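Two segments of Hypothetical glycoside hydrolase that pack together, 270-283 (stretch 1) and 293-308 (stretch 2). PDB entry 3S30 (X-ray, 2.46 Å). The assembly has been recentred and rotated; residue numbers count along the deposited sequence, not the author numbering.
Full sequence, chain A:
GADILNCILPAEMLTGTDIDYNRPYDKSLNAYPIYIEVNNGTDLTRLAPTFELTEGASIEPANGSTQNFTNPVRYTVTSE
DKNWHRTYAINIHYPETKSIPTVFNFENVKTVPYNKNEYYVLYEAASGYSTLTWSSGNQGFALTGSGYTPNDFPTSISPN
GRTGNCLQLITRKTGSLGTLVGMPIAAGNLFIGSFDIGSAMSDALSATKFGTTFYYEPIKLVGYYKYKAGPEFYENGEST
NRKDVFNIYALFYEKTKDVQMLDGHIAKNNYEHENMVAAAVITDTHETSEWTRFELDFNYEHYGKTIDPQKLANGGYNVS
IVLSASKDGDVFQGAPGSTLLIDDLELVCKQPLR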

# COMPACT_ATOMS: atom_id res chain seq x y z
N ASN A 270 -12.80 5.65 -8.81
CA ASN A 270 -12.42 5.04 -10.09
C ASN A 270 -10.98 5.41 -10.53
O ASN A 270 -10.66 5.37 -11.71
N TYR A 271 -10.12 5.76 -9.57
CA TYR A 271 -8.74 6.23 -9.87
C TYR A 271 -8.71 7.54 -10.70
O TYR A 271 -7.77 7.77 -11.47
N GLU A 272 -9.74 8.38 -10.52
CA GLU A 272 -9.87 9.68 -11.21
C GLU A 272 -9.38 10.84 -10.35
O GLU A 272 -9.71 10.93 -9.16
N HIS A 273 -8.62 11.73 -10.97
CA HIS A 273 -8.13 12.96 -10.33
C HIS A 273 -7.59 13.84 -11.44
O HIS A 273 -7.11 13.34 -12.45
N GLU A 274 -7.65 15.15 -11.27
CA GLU A 274 -7.24 16.08 -12.33
C GLU A 274 -5.71 16.05 -12.57
O GLU A 274 -5.24 16.41 -13.64
N ASN A 275 -4.95 15.58 -11.58
CA ASN A 275 -3.49 15.46 -11.71
C ASN A 275 -3.03 14.11 -12.23
O ASN A 275 -1.85 13.97 -12.61
N MSE A 276 -3.95 13.15 -12.28
CA MSE A 276 -3.64 11.78 -12.70
C MSE A 276 -3.17 11.66 -14.16
O MSE A 276 -3.78 12.24 -15.06
N VAL A 277 -2.10 10.90 -14.37
CA VAL A 277 -1.53 10.69 -15.71
C VAL A 277 -1.64 9.22 -16.15
O VAL A 277 -2.11 8.93 -17.25
N ALA A 278 -1.23 8.30 -15.28
CA ALA A 278 -1.42 6.87 -15.55
C ALA A 278 -1.70 6.07 -14.28
O ALA A 278 -1.30 6.44 -13.18
N ALA A 279 -2.40 4.94 -14.46
CA ALA A 279 -2.80 4.07 -13.36
C ALA A 279 -2.72 2.62 -13.81
O ALA A 279 -3.10 2.28 -14.94
N ALA A 280 -2.23 1.77 -12.90
CA ALA A 280 -2.16 0.33 -13.12
C ALA A 280 -2.95 -0.35 -12.01
O ALA A 280 -2.62 -0.20 -10.84
N VAL A 281 -4.00 -1.09 -12.38
CA VAL A 281 -4.93 -1.67 -11.42
C VAL A 281 -5.12 -3.16 -11.67
O VAL A 281 -5.42 -3.59 -12.78
N ILE A 282 -4.95 -3.97 -10.62
CA ILE A 282 -5.14 -5.42 -10.77
C ILE A 282 -6.62 -5.76 -10.96
O ILE A 282 -7.49 -5.12 -10.38
N THR A 283 -6.89 -6.76 -11.78
CA THR A 283 -8.26 -7.21 -12.00
C THR A 283 -8.46 -8.64 -11.50
O THR A 283 -9.41 -8.91 -10.77
N ARG A 293 2.13 -14.87 -10.49
CA ARG A 293 2.60 -13.64 -11.13
C ARG A 293 1.47 -12.71 -11.51
O ARG A 293 0.41 -13.14 -11.94
N PHE A 294 1.71 -11.41 -11.34
CA PHE A 294 0.84 -10.38 -11.87
C PHE A 294 1.65 -9.43 -12.75
O PHE A 294 2.87 -9.30 -12.59
N GLU A 295 0.98 -8.82 -13.72
CA GLU A 295 1.62 -7.91 -14.67
C GLU A 295 0.62 -6.85 -15.08
O GLU A 295 -0.15 -7.06 -16.01
N LEU A 296 0.63 -5.71 -14.39
CA LEU A 296 -0.35 -4.63 -14.61
C LEU A 296 0.26 -3.55 -15.48
O LEU A 296 1.23 -2.91 -15.09
N ASP A 297 -0.29 -3.34 -16.67
CA ASP A 297 0.18 -2.28 -17.57
C ASP A 297 -0.35 -0.92 -17.11
O ASP A 297 -1.52 -0.78 -16.78
N PHE A 298 0.52 0.08 -17.10
CA PHE A 298 0.08 1.47 -16.88
C PHE A 298 -0.76 1.96 -18.06
O PHE A 298 -0.36 1.85 -19.22
N ASN A 299 -1.94 2.49 -17.73
CA ASN A 299 -2.88 3.05 -18.68
C ASN A 299 -2.74 4.58 -18.73
O ASN A 299 -3.29 5.29 -17.89
N TYR A 300 -1.99 5.08 -19.71
CA TYR A 300 -1.87 6.54 -19.94
C TYR A 300 -2.99 7.08 -20.82
O TYR A 300 -3.38 8.24 -20.70
N GLU A 301 -3.49 6.22 -21.70
CA GLU A 301 -4.54 6.59 -22.67
C GLU A 301 -5.87 6.98 -22.02
O GLU A 301 -6.59 7.81 -22.55
N HIS A 302 -6.18 6.40 -20.86
CA HIS A 302 -7.43 6.72 -20.16
C HIS A 302 -7.52 8.19 -19.70
O HIS A 302 -8.61 8.76 -19.65
N TYR A 303 -6.37 8.78 -19.37
CA TYR A 303 -6.32 10.13 -18.80
C TYR A 303 -6.00 11.24 -19.82
O TYR A 303 -6.34 12.40 -19.59
N GLY A 304 -5.36 10.88 -20.93
CA GLY A 304 -5.18 11.81 -22.04
C GLY A 304 -4.31 13.01 -21.70
O GLY A 304 -4.63 14.14 -22.07
N LYS A 305 -3.21 12.75 -21.00
CA LYS A 305 -2.28 13.78 -20.58
C LYS A 305 -1.08 13.80 -21.50
O LYS A 305 -0.83 12.84 -22.23
N THR A 306 -0.34 14.90 -21.46
CA THR A 306 0.86 15.10 -22.24
C THR A 306 1.99 15.26 -21.24
O THR A 306 1.97 16.20 -20.44
N ILE A 307 2.97 14.36 -21.26
CA ILE A 307 4.09 14.44 -20.32
C ILE A 307 5.03 15.57 -20.71
O ILE A 307 5.36 15.74 -21.88
N ASP A 308 5.44 16.35 -19.70
CA ASP A 308 6.45 17.39 -19.88
C ASP A 308 7.83 16.80 -19.55
O ASP A 308 8.11 16.52 -18.38

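Small side chains on a strand can pack their methyl groups against the faces of aromatic rings from a neighbouring segment, and the contact between 270-283 and 293-308 illustrates the principle. At its apolar centre A278 and A280, alternate residues of strand 276-281, both point toward the second stretch, and each methyl group meets the face of a ring. A278 CB lies 3.4 Å from the centroid of the Y300 ring, almost exactly on the ring normal, while A280 CB lies 3.9 Å from the centroid of the F298 ring. Both aromatic residues are m rotamers (chi1 -70° for Y300, -84° for F298). The methyl of A278 also reaches the edge of the F298 ring, with CB 3.8 Å from F298 CD2, so a single methyl touches two rings.

The apolar surface extends in both directions along the strand. Beyond A280, whose CB is 3.9 Å from L296 CB, the m,t side chain of L296 points toward the first stretch and brings its CD1 to 3.8 Å from I282 CB. I282, in the t,t rotamer, places CD1 4.0 Å from F294 CB; F294 is a p rotamer. At the other end V277 is t, and although its CA-to-CB bond points away, its CG1 still comes within 3.9 Å of Y300 CD2 and 4.1 Å of I307 CD1.

Y303, an m rotamer, has the largest area covered by the opposing stretch and joins the apolar centre to the polar edge. The selenomethionine M276, m at all three chi angles, sets its CE 3.7 Å from Y303 CZ, and A279 CB approaches Y303 CE2 at 3.9 Å. The ring thus rests against aliphatic groups while its hydroxyl finds a polar partner: Y303 OH donates a hydrogen bond to Y271 O at 2.8 Å, satisfying a carbonyl in the loop before the strand. The backbone adds a hydrogen bond of its own, from N299 N to A279 O at 3.0 Å.

Farther out, hydrogen bonds take over. E272, m,m, leaves its backbone sideways, but its end comes nearer the second stretch, where H302 NE2 donates to E272 OE2 at 2.6 Å; the acceptor lies near the plane of the imidazole, as suits an N-H that lies in the ring plane. H302 is t, and its backbone N bonds N299 OD1 at 3.0 Å within its own stretch. K305, m,m,t,t, lays its aliphatic portion near the strand, with CG 3.5 Å from M276 O, and then extends its amine to donate a hydrogen bond from NZ to E274 O at 3.2 Å.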

# COMPACT_ATOMS: atom_id res chain seq x y z
CB ASN A 270 -13.46 5.44 -11.17
CG ASN A 270 -13.38 4.57 -12.42
OD1 ASN A 270 -13.52 3.35 -12.36
ND2 ASN A 270 -13.16 5.20 -13.57
CB TYR A 271 -7.90 5.08 -10.49
CG TYR A 271 -7.97 3.82 -9.64
CD1 TYR A 271 -7.08 3.62 -8.60
CD2 TYR A 271 -8.98 2.88 -9.83
CE1 TYR A 271 -7.16 2.50 -7.78
CE2 TYR A 271 -9.08 1.76 -9.02
CZ TYR A 271 -8.17 1.57 -7.99
OH TYR A 271 -8.26 0.46 -7.18
CB GLU A 272 -11.32 9.98 -11.62
CG GLU A 272 -11.95 9.00 -12.60
CD GLU A 272 -11.30 9.01 -13.98
OE1 GLU A 272 -10.54 9.95 -14.29
OE2 GLU A 272 -11.55 8.05 -14.74
CB HIS A 273 -7.04 12.66 -9.30
CG HIS A 273 -6.86 13.75 -8.28
ND1 HIS A 273 -6.13 14.89 -8.52
CD2 HIS A 273 -7.34 13.87 -7.02
CE1 HIS A 273 -6.17 15.67 -7.46
NE2 HIS A 273 -6.90 15.08 -6.53
CB GLU A 274 -7.74 17.49 -12.02
CG GLU A 274 -8.01 18.37 -13.25
CD GLU A 274 -9.07 19.45 -13.00
OE1 GLU A 274 -9.58 19.56 -11.86
OE2 GLU A 274 -9.39 20.20 -13.96
CB ASN A 275 -2.81 15.78 -10.38
CG ASN A 275 -2.97 17.23 -9.98
OD1 ASN A 275 -4.08 17.70 -9.75
ND2 ASN A 275 -1.86 17.97 -9.93
CB MSE A 276 -4.85 10.86 -12.45
CG MSE A 276 -4.94 10.30 -11.02
SE MSE A 276 -3.50 9.06 -10.57
CE MSE A 276 -3.64 7.88 -12.11
CB VAL A 277 -0.07 11.16 -15.78
CG1 VAL A 277 0.49 11.00 -17.19
CG2 VAL A 277 0.05 12.62 -15.33
CB ALA A 278 -0.20 6.28 -16.29
CB ALA A 279 -4.24 4.41 -12.90
CB ALA A 280 -0.72 -0.14 -13.13
CB VAL A 281 -6.32 -0.95 -11.48
CG1 VAL A 281 -7.28 -1.48 -10.40
CG2 VAL A 281 -6.15 0.56 -11.35
CB ILE A 282 -4.57 -6.20 -9.57
CG1 ILE A 282 -4.38 -7.68 -9.92
CG2 ILE A 282 -5.47 -6.03 -8.35
CD1 ILE A 282 -3.32 -8.37 -9.09
CB THR A 283 -8.70 -7.01 -13.50
OG1 THR A 283 -7.83 -7.73 -14.38
CG2 THR A 283 -8.63 -5.50 -13.87
CB ARG A 293 3.39 -13.98 -12.40
CG ARG A 293 4.12 -12.79 -12.98
CD ARG A 293 5.25 -13.27 -13.83
NE ARG A 293 6.08 -12.20 -14.39
CZ ARG A 293 5.75 -11.45 -15.44
NH1 ARG A 293 4.58 -11.62 -16.06
NH2 ARG A 293 6.59 -10.52 -15.86
CB PHE A 294 0.07 -9.64 -10.76
CG PHE A 294 0.94 -8.97 -9.70
CD1 PHE A 294 1.39 -7.66 -9.87
CD2 PHE A 294 1.27 -9.63 -8.52
CE1 PHE A 294 2.18 -7.04 -8.89
CE2 PHE A 294 2.06 -9.02 -7.53
CZ PHE A 294 2.51 -7.72 -7.72
CB GLU A 295 2.15 -8.68 -15.89
CG GLU A 295 2.90 -7.80 -16.91
CD GLU A 295 3.39 -8.58 -18.14
OE1 GLU A 295 3.55 -9.82 -18.06
OE2 GLU A 295 3.60 -7.94 -19.19
CB LEU A 296 -0.80 -4.04 -13.27
CG LEU A 296 -1.07 -5.05 -12.13
CD1 LEU A 296 -1.51 -4.33 -10.86
CD2 LEU A 296 -2.11 -6.10 -12.56
CB ASP A 297 -0.28 -2.52 -19.02
CG ASP A 297 0.42 -3.71 -19.69
OD1 ASP A 297 1.63 -3.62 -20.00
OD2 ASP A 297 -0.25 -4.73 -19.94
CB PHE A 298 1.27 2.40 -16.63
CG PHE A 298 1.72 2.42 -15.20
CD1 PHE A 298 2.52 1.40 -14.69
CD2 PHE A 298 1.34 3.45 -14.35
CE1 PHE A 298 2.95 1.41 -13.38
CE2 PHE A 298 1.75 3.47 -13.02
CZ PHE A 298 2.56 2.45 -12.53
CB ASN A 299 -4.30 2.64 -18.26
CG ASN A 299 -5.34 2.89 -19.35
OD1 ASN A 299 -5.10 3.66 -20.29
ND2 ASN A 299 -6.50 2.24 -19.21
CB TYR A 300 -0.55 6.88 -20.63
CG TYR A 300 0.67 6.71 -19.76
CD1 TYR A 300 1.20 5.43 -19.51
CD2 TYR A 300 1.30 7.81 -19.20
CE1 TYR A 300 2.33 5.27 -18.72
CE2 TYR A 300 2.44 7.65 -18.40
CZ TYR A 300 2.95 6.38 -18.17
OH TYR A 300 4.07 6.23 -17.39
CB GLU A 301 -4.73 5.43 -23.66
CG GLU A 301 -5.85 5.63 -24.69
CD GLU A 301 -7.18 5.01 -24.28
OE1 GLU A 301 -7.18 4.11 -23.40
OE2 GLU A 301 -8.22 5.42 -24.85
CB HIS A 302 -7.64 5.77 -18.97
CG HIS A 302 -8.81 6.13 -18.10
ND1 HIS A 302 -10.08 5.68 -18.34
CD2 HIS A 302 -8.89 6.93 -17.01
CE1 HIS A 302 -10.90 6.17 -17.43
NE2 HIS A 302 -10.20 6.93 -16.61
CB TYR A 303 -5.31 10.17 -17.65
CG TYR A 303 -5.66 9.17 -16.56
CD1 TYR A 303 -6.58 9.49 -15.57
CD2 TYR A 303 -5.10 7.90 -16.56
CE1 TYR A 303 -6.91 8.57 -14.59
CE2 TYR A 303 -5.42 6.97 -15.58
CZ TYR A 303 -6.32 7.31 -14.60
OH TYR A 303 -6.65 6.39 -13.64
CB LYS A 305 -1.83 13.56 -19.13
CG LYS A 305 -2.93 13.75 -18.09
CD LYS A 305 -3.25 15.22 -17.88
CE LYS A 305 -4.31 15.42 -16.81
NZ LYS A 305 -4.77 16.85 -16.73
CB THR A 306 0.74 16.38 -23.13
OG1 THR A 306 -0.46 16.33 -23.92
CG2 THR A 306 1.95 16.55 -24.05
CB ILE A 307 4.88 13.10 -20.19
CG1 ILE A 307 4.14 12.09 -19.30
CG2 ILE A 307 6.27 13.33 -19.60
CD1 ILE A 307 3.35 11.05 -20.06
CB ASP A 308 6.12 18.59 -18.97
CG ASP A 308 7.01 19.80 -19.24
OD1 ASP A 308 7.97 19.70 -20.02
OD2 ASP A 308 6.73 20.87 -18.65